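Local coordinates for protein ulvan Lyase-PL25 (Pseudoalteromonas sp. PLSV, PDB 5UAM) that cleaves ulvan, the sulfated cell-wall polysaccharide of green seaweeds, as a polysaccharide lyase of family 25 built on a beta-propeller fold, at residues 283-286 with 287-291. Sequence-based numbering, arbitrary orientation.
With EDO (1,2-ethanediol), chain L.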
ATOM      1  N   LEU A 283      -9.939 -21.701   1.703  1.00 22.33           N
ATOM      2  CA  LEU A 283      -8.819 -20.970   2.278  1.00 20.63           C
ATOM      3  C   LEU A 283      -7.953 -21.894   3.118  1.00 20.72           C
ATOM      4  O   LEU A 283      -8.448 -22.850   3.718  1.00 22.66           O
ATOM      5  CB  LEU A 283      -9.295 -19.856   3.214  1.00 22.01           C
ATOM      6  CG  LEU A 283     -10.020 -18.652   2.648  1.00 28.31           C
ATOM      7  CD1 LEU A 283      -9.946 -17.511   3.644  1.00 32.46           C
ATOM      8  CD2 LEU A 283      -9.426 -18.222   1.349  1.00 24.79           C
ATOM      9  N   PRO A 284      -6.652 -21.605   3.203  1.00 20.23           N
ATOM     10  CA  PRO A 284      -5.949 -20.544   2.490  1.00 19.02           C
ATOM     11  C   PRO A 284      -5.672 -20.952   1.056  1.00 18.93           C
ATOM     12  O   PRO A 284      -5.500 -22.159   0.785  1.00 20.40           O
ATOM     13  CB  PRO A 284      -4.639 -20.411   3.278  1.00 19.01           C
ATOM     14  CG  PRO A 284      -4.402 -21.758   3.796  1.00 22.17           C
ATOM     15  CD  PRO A 284      -5.763 -22.324   4.132  1.00 22.21           C
ATOM     16  N   VAL A 285      -5.662 -19.975   0.152  1.00 17.98           N
ATOM     17  CA  VAL A 285      -5.391 -20.242  -1.249  1.00 17.82           C
ATOM     18  C   VAL A 285      -3.922 -20.595  -1.423  1.00 18.05           C
ATOM     19  O   VAL A 285      -3.029 -19.880  -0.945  1.00 17.91           O
ATOM     20  CB  VAL A 285      -5.809 -19.044  -2.107  1.00 16.82           C
ATOM     21  CG1 VAL A 285      -5.355 -19.240  -3.562  1.00 18.54           C
ATOM     22  CG2 VAL A 285      -7.307 -18.838  -2.014  1.00 20.87           C
ATOM     23  N   THR A 286      -3.669 -21.701  -2.117  1.00 18.76           N
ATOM     24  CA  THR A 286      -2.322 -22.138  -2.448  1.00 19.10           C
ATOM     25  C   THR A 286      -1.941 -21.674  -3.848  1.00 18.60           C
ATOM     26  O   THR A 286      -2.789 -21.333  -4.671  1.00 18.74           O
ATOM     27  CB  THR A 286      -2.257 -23.656  -2.440  1.00 21.20           C
ATOM     28  OG1 THR A 286      -3.175 -24.137  -3.427  1.00 21.86           O
ATOM     29  CG2 THR A 286      -2.623 -24.217  -1.071  1.00 21.14           C
ATOM     30  N   ARG A 287      -0.644 -21.740  -4.132  1.00 18.76           N
ATOM     31  CA  ARG A 287      -0.167 -21.413  -5.470  1.00 19.39           C
ATOM     32  C   ARG A 287      -0.865 -22.265  -6.525  1.00 19.43           C
ATOM     33  O   ARG A 287      -1.244 -21.763  -7.588  1.00 19.19           O
ATOM     34  CB  ARG A 287       1.349 -21.597  -5.544  1.00 20.46           C
ATOM     35  CG  ARG A 287       1.955 -21.139  -6.889  1.00 23.86           C
ATOM     36  CD  ARG A 287       3.363 -21.654  -7.062  1.00 25.84           C
ATOM     37  NE  ARG A 287       3.387 -22.952  -7.724  1.00 37.72           N
ATOM     38  CZ  ARG A 287       3.613 -24.125  -7.131  1.00 38.81           C
ATOM     39  NH1 ARG A 287       3.850 -24.229  -5.819  1.00 38.18           N
ATOM     40  NH2 ARG A 287       3.605 -25.223  -7.871  1.00 37.03           N
ATOM     41  N   GLU A 288      -1.070 -23.550  -6.244  1.00 20.27           N
ATOM     42  CA  GLU A 288      -1.668 -24.433  -7.241  1.00 21.73           C
ATOM     43  C   GLU A 288      -3.104 -24.026  -7.535  1.00 24.88           C
ATOM     44  O   GLU A 288      -3.532 -24.019  -8.694  1.00 23.80           O
ATOM     45  CB  GLU A 288      -1.591 -25.879  -6.746  1.00 22.46           C
ATOM     46  CG  GLU A 288      -0.164 -26.431  -6.713  1.00 24.19           C
ATOM     47  CD  GLU A 288       0.571 -26.228  -5.388  1.00 26.62           C
ATOM     48  OE1 GLU A 288       0.176 -25.373  -4.575  1.00 23.31           O
ATOM     49  OE2 GLU A 288       1.543 -26.984  -5.148  1.00 32.07           O
ATOM     50  N   VAL A 289      -3.868 -23.691  -6.501  1.00 20.28           N
ATOM     51  CA  VAL A 289      -5.228 -23.229  -6.728  1.00 19.93           C
ATOM     52  C   VAL A 289      -5.225 -21.874  -7.406  1.00 20.97           C
ATOM     53  O   VAL A 289      -6.062 -21.606  -8.277  1.00 21.35           O
ATOM     54  CB  VAL A 289      -6.002 -23.202  -5.403  1.00 21.21           C
ATOM     55  CG1 VAL A 289      -7.328 -22.417  -5.561  1.00 23.03           C
ATOM     56  CG2 VAL A 289      -6.229 -24.635  -4.929  1.00 22.32           C
ATOM     57  N   ALA A 290      -4.325 -20.976  -6.990  1.00 17.96           N
ATOM     58  CA  ALA A 290      -4.276 -19.652  -7.598  1.00 16.95           C
ATOM     59  C   ALA A 290      -3.977 -19.744  -9.094  1.00 17.50           C
ATOM     60  O   ALA A 290      -4.616 -19.070  -9.912  1.00 17.36           O
ATOM     61  CB  ALA A 290      -3.232 -18.785  -6.891  1.00 17.57           C
ATOM     62  N   ASP A 291      -2.984 -20.546  -9.469  1.00 17.83           N
ATOM     63  CA  ASP A 291      -2.674 -20.698 -10.889  1.00 18.58           C
ATOM     64  C   ASP A 291      -3.855 -21.243 -11.677  1.00 21.06           C
ATOM     65  O   ASP A 291      -4.013 -20.919 -12.857  1.00 22.07           O
ATOM     66  CB  ASP A 291      -1.457 -21.610 -11.086  1.00 20.20           C
ATOM     67  CG  ASP A 291      -0.141 -20.909 -10.788  1.00 25.35           C
ATOM     68  OD1 ASP A 291      -0.135 -19.680 -10.557  1.00 27.11           O
ATOM     69  OD2 ASP A 291       0.905 -21.586 -10.765  1.00 27.75           O
TER
HETATM   70  C1  EDO L 510      -6.895 -18.465 -14.240  1.00 47.20           C
HETATM   71  O1  EDO L 510      -6.955 -17.330 -15.136  1.00 37.53           O
HETATM   72  C2  EDO L 510      -6.358 -19.691 -14.963  1.00 43.51           C
HETATM   73  O2  EDO L 510      -4.973 -19.491 -15.259  1.00 45.13           O
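Thr286 is the N-cap of the short helix 287-293, and its side chain closes the first turn by accepting a hydrogen bond from the backbone of Val289. The bond from Val289 N to Thr286 OG1 is 3.2 Å long and nearly straight (166° at the hydrogen). With chi1 at 61°, OG1 is staggered against both backbone substituents of CA and turned onto that N-H. The backbone adds a second bond: Ala290 N donates to Thr286 O at 2.8 Å, the first i to i+4 bond of the helix. Val289 CG2 lies 3.4 Å from the same hydroxyl oxygen, Thr286 OG1, and the bent chain of Glu288 brings its OE1 back to 3.7 Å from Thr286 CB. A valine in place of Thr286 would probably leave the N-H of Val289 without its side-chain acceptor and fray the first turn. Val285, one residue before the cap, has CG1 anti to the backbone N (chi1 172°); Val285 CG1 rests 4.0 Å from Ala290 CB and makes a looser contact with Val289 CG1. Glu288 OE1 also forms a salt bridge with Lys210, and Arg287 NH1 forms one with Asp219. At the last residue of 287-291, Asp291 O accepts a hydrogen bond from an ethanediol, probably from the crystallisation liquor. The contact's centre lies about 22 Å from the centre of the chain: Val285 pairs by backbone hydrogen bonds with Phe206 and Lys208 of strand 204-211, while Ala290 packs on Trp221, Tyr237 and Tyr262, one from each of strands 217-227, 232-243 and 258-267.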